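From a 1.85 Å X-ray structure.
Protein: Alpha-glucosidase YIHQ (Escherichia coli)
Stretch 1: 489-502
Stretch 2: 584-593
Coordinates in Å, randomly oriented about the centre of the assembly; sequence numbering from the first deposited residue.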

ATOM      1  N   ALA A 489      -0.846  -1.467  -8.066  1.00 16.40           N
ATOM      2  CA  ALA A 489      -0.608  -1.268  -6.638  1.00 16.77           C
ATOM      3  C   ALA A 489       0.706  -0.536  -6.376  1.00 15.81           C
ATOM      4  O   ALA A 489       0.787   0.419  -5.572  1.00 15.92           O
ATOM      5  CB  ALA A 489      -0.711  -2.615  -5.945  1.00 13.92           C
ATOM      6  N   ALA A 490       1.784  -0.956  -7.044  1.00 15.49           N
ATOM      7  CA  ALA A 490       3.059  -0.262  -6.913  1.00 16.23           C
ATOM      8  C   ALA A 490       3.003   1.208  -7.413  1.00 16.47           C
ATOM      9  O   ALA A 490       3.547   2.100  -6.786  1.00 18.66           O
ATOM     10  CB  ALA A 490       4.122  -0.959  -7.710  1.00 16.78           C
ATOM     11  N   LEU A 491       2.369   1.399  -8.552  1.00 17.98           N
ATOM     12  CA  LEU A 491       2.396   2.669  -9.259  1.00 17.70           C
ATOM     13  C   LEU A 491       1.506   3.688  -8.552  1.00 17.09           C
ATOM     14  O   LEU A 491       1.897   4.856  -8.416  1.00 17.09           O
ATOM     15  CB  LEU A 491       1.952   2.561 -10.667  1.00 19.04           C
ATOM     16  CG  LEU A 491       2.888   1.697 -11.564  1.00 19.99           C
ATOM     17  CD1 LEU A 491       2.318   1.601 -12.954  1.00 21.66           C
ATOM     18  CD2 LEU A 491       4.319   2.217 -11.582  1.00 24.34           C
ATOM     19  N   SER A 492       0.326   3.261  -8.134  1.00 16.41           N
ATOM     20  CA  SER A 492      -0.550   4.116  -7.315  1.00 17.07           C
ATOM     21  C   SER A 492       0.155   4.568  -6.051  1.00 17.84           C
ATOM     22  O   SER A 492       0.164   5.772  -5.683  1.00 20.61           O
ATOM     23  CB  SER A 492      -1.852   3.369  -7.029  1.00 18.61           C
ATOM     24  OG  SER A 492      -1.613   2.148  -6.357  1.00 16.85           O
ATOM     25  N   LEU A 493       0.796   3.638  -5.349  1.00 19.46           N
ATOM     26  CA  LEU A 493       1.572   4.021  -4.162  1.00 18.49           C
ATOM     27  C   LEU A 493       2.729   4.953  -4.443  1.00 19.93           C
ATOM     28  O   LEU A 493       2.956   5.936  -3.691  1.00 18.39           O
ATOM     29  CB  LEU A 493       2.082   2.799  -3.374  1.00 18.22           C
ATOM     30  CG  LEU A 493       1.002   2.232  -2.464  1.00 19.42           C
ATOM     31  CD1 LEU A 493       1.436   0.954  -1.803  1.00 19.01           C
ATOM     32  CD2 LEU A 493       0.611   3.250  -1.358  1.00 22.48           C
ATOM     33  N   ALA A 494       3.416   4.700  -5.528  1.00 17.67           N
ATOM     34  CA  ALA A 494       4.468   5.595  -5.953  1.00 20.47           C
ATOM     35  C   ALA A 494       4.043   7.078  -6.099  1.00 19.43           C
ATOM     36  O   ALA A 494       4.761   7.998  -5.642  1.00 23.00           O
ATOM     37  CB  ALA A 494       5.105   5.050  -7.222  1.00 19.31           C
ATOM     38  N   MET A 495       2.854   7.279  -6.673  1.00 19.26           N
ATOM     39  CA  MET A 495       2.216   8.568  -6.872  1.00 20.49           C
ATOM     40  C   MET A 495       1.552   9.105  -5.597  1.00 23.41           C
ATOM     41  O   MET A 495       1.136  10.255  -5.569  1.00 22.06           O
ATOM     42  CB  MET A 495       1.161   8.465  -7.965  1.00 20.98           C
ATOM     43  CG  MET A 495       1.727   8.147  -9.341  1.00 21.68           C
ATOM     44  SD  MET A 495       3.064   9.262  -9.876  1.00 22.39           S
ATOM     45  CE  MET A 495       2.053  10.695 -10.195  1.00 24.11           C
ATOM     46  N   THR A 496       1.521   8.303  -4.527  1.00 21.39           N
ATOM     47  CA  THR A 496       1.038   8.734  -3.218  1.00 19.18           C
ATOM     48  C   THR A 496       2.227   8.813  -2.258  1.00 21.44           C
ATOM     49  O   THR A 496       2.096   8.826  -1.016  1.00 20.07           O
ATOM     50  CB  THR A 496      -0.036   7.720  -2.663  1.00 19.64           C
ATOM     51  OG1 THR A 496      -1.001   7.440  -3.673  1.00 18.11           O
ATOM     52  CG2 THR A 496      -0.787   8.365  -1.515  1.00 21.49           C
ATOM     53  N   GLY A 497       3.430   8.795  -2.797  1.00 18.95           N
ATOM     54  CA  GLY A 497       4.579   8.966  -1.962  1.00 19.71           C
ATOM     55  C   GLY A 497       5.238   7.862  -1.227  1.00 21.58           C
ATOM     56  O   GLY A 497       6.023   8.127  -0.328  1.00 20.32           O
ATOM     57  N   HIS A 498       4.934   6.621  -1.575  1.00 18.81           N
ATOM     58  CA  HIS A 498       5.628   5.456  -1.001  1.00 18.52           C
ATOM     59  C   HIS A 498       6.261   4.671  -2.203  1.00 17.23           C
ATOM     60  O   HIS A 498       5.566   4.214  -3.165  1.00 21.06           O
ATOM     61  CB  HIS A 498       4.719   4.558  -0.166  1.00 20.73           C
ATOM     62  CG  HIS A 498       5.522   3.699   0.775  1.00 22.23           C
ATOM     63  ND1 HIS A 498       6.509   2.824   0.342  1.00 21.56           N
ATOM     64  CD2 HIS A 498       5.586   3.698   2.120  1.00 20.63           C
ATOM     65  CE1 HIS A 498       7.109   2.284   1.386  1.00 22.16           C
ATOM     66  NE2 HIS A 498       6.556   2.788   2.479  1.00 24.22           N
ATOM     67  N   GLY A 499       7.604   4.633  -2.205  1.00 18.12           N
ATOM     68  CA  GLY A 499       8.411   4.163  -3.312  1.00 18.23           C
ATOM     69  C   GLY A 499       9.143   2.817  -3.079  1.00 19.37           C
ATOM     70  O   GLY A 499       9.979   2.458  -3.853  1.00 19.20           O
ATOM     71  N   LEU A 500       8.799   2.052  -2.025  1.00 19.01           N
ATOM     72  CA  LEU A 500       9.362   0.745  -1.751  1.00 18.70           C
ATOM     73  C   LEU A 500       8.267  -0.310  -1.661  1.00 18.36           C
ATOM     74  O   LEU A 500       7.498  -0.292  -0.697  1.00 18.39           O
ATOM     75  CB  LEU A 500      10.215   0.783  -0.453  1.00 20.39           C
ATOM     76  CG  LEU A 500      11.324   1.857  -0.396  1.00 19.99           C
ATOM     77  CD1 LEU A 500      11.954   1.903   0.968  1.00 20.10           C
ATOM     78  CD2 LEU A 500      12.325   1.567  -1.444  1.00 19.64           C
ATOM     79  N   HIS A 501       8.214  -1.266  -2.598  1.00 17.78           N
ATOM     80  CA  HIS A 501       7.062  -2.126  -2.763  1.00 18.71           C
ATOM     81  C   HIS A 501       7.497  -3.487  -3.252  1.00 19.75           C
ATOM     82  O   HIS A 501       8.230  -3.560  -4.208  1.00 17.45           O
ATOM     83  CB  HIS A 501       6.106  -1.519  -3.822  1.00 19.68           C
ATOM     84  CG  HIS A 501       4.739  -2.104  -3.870  1.00 18.09           C
ATOM     85  ND1 HIS A 501       4.326  -2.971  -4.854  1.00 19.64           N
ATOM     86  CD2 HIS A 501       3.645  -1.842  -3.131  1.00 18.20           C
ATOM     87  CE1 HIS A 501       3.045  -3.226  -4.719  1.00 19.32           C
ATOM     88  NE2 HIS A 501       2.591  -2.505  -3.702  1.00 18.02           N
ATOM     89  N   HIS A 502       6.926  -4.542  -2.658  1.00 18.22           N
ATOM     90  CA  HIS A 502       7.080  -5.920  -3.187  1.00 17.94           C
ATOM     91  C   HIS A 502       5.831  -6.697  -2.958  1.00 16.95           C
ATOM     92  O   HIS A 502       4.802  -6.173  -2.399  1.00 17.09           O
ATOM     93  CB  HIS A 502       8.327  -6.635  -2.562  1.00 17.04           C
ATOM     94  CG  HIS A 502       8.149  -7.092  -1.140  1.00 17.24           C
ATOM     95  ND1 HIS A 502       8.079  -6.229  -0.073  1.00 18.33           N
ATOM     96  CD2 HIS A 502       7.994  -8.331  -0.617  1.00 20.90           C
ATOM     97  CE1 HIS A 502       7.997  -6.912   1.055  1.00 19.33           C
ATOM     98  NE2 HIS A 502       7.834  -8.182   0.745  1.00 21.22           N
ATOM     99  N   LEU A 584      11.655  10.034  -5.088  1.00 21.07           N
ATOM    100  CA  LEU A 584      11.625   9.545  -6.434  1.00 22.92           C
ATOM    101  C   LEU A 584      11.497   7.984  -6.302  1.00 22.24           C
ATOM    102  O   LEU A 584      12.413   7.334  -5.812  1.00 22.01           O
ATOM    103  CB  LEU A 584      12.924   9.823  -7.144  1.00 24.43           C
ATOM    104  CG  LEU A 584      13.054   9.396  -8.574  1.00 25.78           C
ATOM    105  CD1 LEU A 584      12.019   9.884  -9.523  1.00 27.88           C
ATOM    106  CD2 LEU A 584      14.422   9.742  -9.100  1.00 30.36           C
ATOM    107  N   PRO A 585      10.297   7.470  -6.588  1.00 21.60           N
ATOM    108  CA  PRO A 585      10.092   6.003  -6.252  1.00 23.08           C
ATOM    109  C   PRO A 585      10.911   5.005  -7.091  1.00 23.03           C
ATOM    110  O   PRO A 585      11.329   5.277  -8.216  1.00 21.70           O
ATOM    111  CB  PRO A 585       8.609   5.820  -6.473  1.00 18.90           C
ATOM    112  CG  PRO A 585       8.318   6.750  -7.663  1.00 20.63           C
ATOM    113  CD  PRO A 585       9.129   8.019  -7.303  1.00 21.55           C
ATOM    114  N   VAL A 586      11.096   3.811  -6.531  1.00 20.38           N
ATOM    115  CA  VAL A 586      11.929   2.789  -7.185  1.00 19.73           C
ATOM    116  C   VAL A 586      11.246   2.192  -8.390  1.00 19.46           C
ATOM    117  O   VAL A 586      11.861   2.040  -9.431  1.00 18.60           O
ATOM    118  CB  VAL A 586      12.379   1.695  -6.183  1.00 19.58           C
ATOM    119  CG1 VAL A 586      13.268   0.681  -6.878  1.00 20.35           C
ATOM    120  CG2 VAL A 586      13.135   2.357  -5.043  1.00 21.73           C
ATOM    121  N   MET A 587       9.933   1.901  -8.298  1.00 19.21           N
ATOM    122  CA  MET A 587       9.209   1.478  -9.441  1.00 19.18           C
ATOM    123  C   MET A 587       8.369   2.668  -9.873  1.00 20.51           C
ATOM    124  O   MET A 587       7.593   3.202  -9.101  1.00 18.62           O
ATOM    125  CB  MET A 587       8.303   0.259  -9.094  1.00 18.84           C
ATOM    126  CG  MET A 587       9.086  -0.947  -8.753  1.00 18.89           C
ATOM    127  SD  MET A 587       8.140  -2.272  -7.869  1.00 19.58           S
ATOM    128  CE  MET A 587       7.000  -2.794  -9.104  1.00 18.45           C
ATOM    129  N   ARG A 588       8.575   3.077 -11.131  1.00 18.99           N
ATOM    130  CA  ARG A 588       8.068   4.338 -11.615  1.00 20.42           C
ATOM    131  C   ARG A 588       7.093   4.234 -12.765  1.00 18.71           C
ATOM    132  O   ARG A 588       7.316   3.463 -13.752  1.00 23.22           O
ATOM    133  CB  ARG A 588       9.305   5.175 -12.099  1.00 21.09           C
ATOM    134  CG  ARG A 588      10.321   5.393 -11.009  1.00 22.07           C
ATOM    135  CD  ARG A 588      11.594   6.118 -11.476  1.00 23.41           C
ATOM    136  NE  ARG A 588      12.650   6.039 -10.499  1.00 20.73           N
ATOM    137  CZ  ARG A 588      13.884   6.541 -10.660  1.00 23.77           C
ATOM    138  NH1 ARG A 588      14.226   7.195 -11.777  1.00 25.35           N
ATOM    139  NH2 ARG A 588      14.812   6.378  -9.735  1.00 24.54           N
ATOM    140  N   PRO A 589       6.053   5.094 -12.776  1.00 18.17           N
ATOM    141  CA  PRO A 589       5.177   5.246 -13.902  1.00 18.67           C
ATOM    142  C   PRO A 589       6.030   5.784 -15.083  1.00 18.58           C
ATOM    143  O   PRO A 589       6.919   6.584 -14.810  1.00 21.09           O
ATOM    144  CB  PRO A 589       4.174   6.312 -13.421  1.00 20.71           C
ATOM    145  CG  PRO A 589       4.227   6.224 -11.926  1.00 20.57           C
ATOM    146  CD  PRO A 589       5.636   5.913 -11.620  1.00 20.11           C
ATOM    147  N   LEU A 590       5.797   5.304 -16.288  1.00 19.77           N
ATOM    148  CA  LEU A 590       6.659   5.723 -17.454  1.00 21.78           C
ATOM    149  C   LEU A 590       6.607   7.278 -17.681  1.00 23.85           C
ATOM    150  O   LEU A 590       7.609   7.879 -18.123  1.00 28.00           O
ATOM    151  CB  LEU A 590       6.270   5.051 -18.694  1.00 22.65           C
ATOM    152  CG  LEU A 590       7.006   3.727 -19.014  1.00 23.25           C
ATOM    153  CD1 LEU A 590       6.754   2.579 -18.019  1.00 21.39           C
ATOM    154  CD2 LEU A 590       6.714   3.260 -20.408  1.00 22.07           C
ATOM    155  N   PHE A 591       5.501   7.905 -17.295  1.00 22.93           N
ATOM    156  CA  PHE A 591       5.324   9.345 -17.529  1.00 19.92           C
ATOM    157  C   PHE A 591       6.181  10.163 -16.594  1.00 21.90           C
ATOM    158  O   PHE A 591       6.357  11.316 -16.866  1.00 24.70           O
ATOM    159  CB  PHE A 591       3.855   9.749 -17.571  1.00 20.39           C
ATOM    160  CG  PHE A 591       3.095   9.466 -16.302  1.00 19.00           C
ATOM    161  CD1 PHE A 591       3.288  10.225 -15.179  1.00 22.96           C
ATOM    162  CD2 PHE A 591       2.224   8.442 -16.266  1.00 20.79           C
ATOM    163  CE1 PHE A 591       2.540   9.977 -14.016  1.00 25.15           C
ATOM    164  CE2 PHE A 591       1.505   8.150 -15.110  1.00 22.10           C
ATOM    165  CZ  PHE A 591       1.640   8.935 -14.009  1.00 19.68           C
ATOM    166  N   LEU A 592       6.815   9.590 -15.556  1.00 20.43           N
ATOM    167  CA  LEU A 592       7.781  10.331 -14.792  1.00 20.74           C
ATOM    168  C   LEU A 592       8.994  10.756 -15.673  1.00 23.93           C
ATOM    169  O   LEU A 592       9.628  11.814 -15.390  1.00 23.44           O
ATOM    170  CB  LEU A 592       8.336   9.616 -13.608  1.00 24.77           C
ATOM    171  CG  LEU A 592       7.415   9.245 -12.439  1.00 28.43           C
ATOM    172  CD1 LEU A 592       8.195   8.827 -11.222  1.00 27.02           C
ATOM    173  CD2 LEU A 592       6.418  10.317 -12.144  1.00 27.93           C
ATOM    174  N   HIS A 593       9.311   9.927 -16.663  1.00 24.43           N
ATOM    175  CA  HIS A 593      10.494  10.179 -17.525  1.00 24.44           C
ATOM    176  C   HIS A 593      10.169  10.432 -18.957  1.00 24.21           C
ATOM    177  O   HIS A 593      11.082  10.784 -19.683  1.00 25.56           O
ATOM    178  CB  HIS A 593      11.534   9.072 -17.380  1.00 25.10           C
ATOM    179  CG  HIS A 593      12.081   8.966 -16.030  1.00 25.18           C
ATOM    180  ND1 HIS A 593      12.780  10.006 -15.418  1.00 25.45           N
ATOM    181  CD2 HIS A 593      11.985   7.968 -15.097  1.00 24.15           C
ATOM    182  CE1 HIS A 593      13.118   9.636 -14.194  1.00 27.11           C
ATOM    183  NE2 HIS A 593      12.656   8.399 -13.985  1.00 24.40           N
TER
HETATM  184  O   HOH W   1       7.748   2.250  -6.474  1.00 20.83           O

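The most unusual feature of this contact is the closeness of two backbones at a point where one residue has no side chain. The CA atoms of Gly499 and Pro585 lie 3.9 Å apart, and Gly499 CA comes within 3.6 Å of Pro585 CB. A beta carbon on Gly499 would point toward the second stretch and stand 2.8 Å from Pro585 CA, a clash. The absence of a side chain is what leaves room for the backbone of Pro585 at this distance, and the pair illustrates a general principle: glycine permits two backbone segments to approach more closely than side-chain packing would normally allow.

The same approach sets up the one direct hydrogen bond between the stretches. Val586 N donates to Gly499 O over 3.2 Å, with an angle of 160° at the hydrogen, so that a buried amide and a buried carbonyl satisfy each other. Just beyond, water 1 extends the polar link. It accepts a hydrogen bond from Met587 N, 2.9 Å from the water oxygen, and lies 3.4 Å from Gly499 O, to which it can donate at most a weak bond. The water thus serves an amide that lies 4.5 Å from the carbonyl (Met587 N to Gly499 O), too far for a direct bond.

Most of the remaining contact is van der Waals packing, much of it from the helix that enters the stretch at Ala489. Ala490 and Ala494, one helical turn apart, both point their CB atoms toward the second stretch. The short side chain of Ala494 lets the backbone come near: its CB packs 3.7 Å from Pro585 CG and 3.6 Å from Met587 O. The small methyl of Ala490 instead receives the end of Met587, with Ala490 CB 3.7 Å from Met587 CE. Met587 loses more surface to the other stretch than any other residue here. Its chain leaves CA toward the first stretch and, with chi angles m, t and p, carries its sulfur to within 3.9 Å of His501 O (from Met587 SD). A long, flexible, unbranched thioether suits this task, reaching from the helix to the start of the strand at 501-502.

Leu491 and Met495 form a second pair one turn apart. Both leave the backbone sideways, yet their ends come nearer to the second stretch. Leu491, in the mt rotamer, places CD2 3.6 Å from Arg588 C and 3.9 Å from Pro589 CD, packing against the peptide link as well as the ring. Met495 adopts m at all three chi angles. Its SD lies 3.8 Å from Pro589 CG and 4.2 Å from Leu592 CD2, and its CE sits at the edge of the Phe591 ring, 3.9 Å from Phe591 CE1. Met495 SD is 5.3 Å from the centroid of the Phe591 ring, an oblique approach.

At the other end, Leu500 CD2 touches Val586 CG2 at 3.8 Å. Arg588, by contrast, points away, and two of its guanidinium nitrogens are bonded within its own stretch: NE donates to Pro585 O (2.7 Å) and NH1 to His593 NE2 (3.0 Å). In all, 526 Å² is buried, mostly by apolar residues, with a small polar element near the Gly499 end.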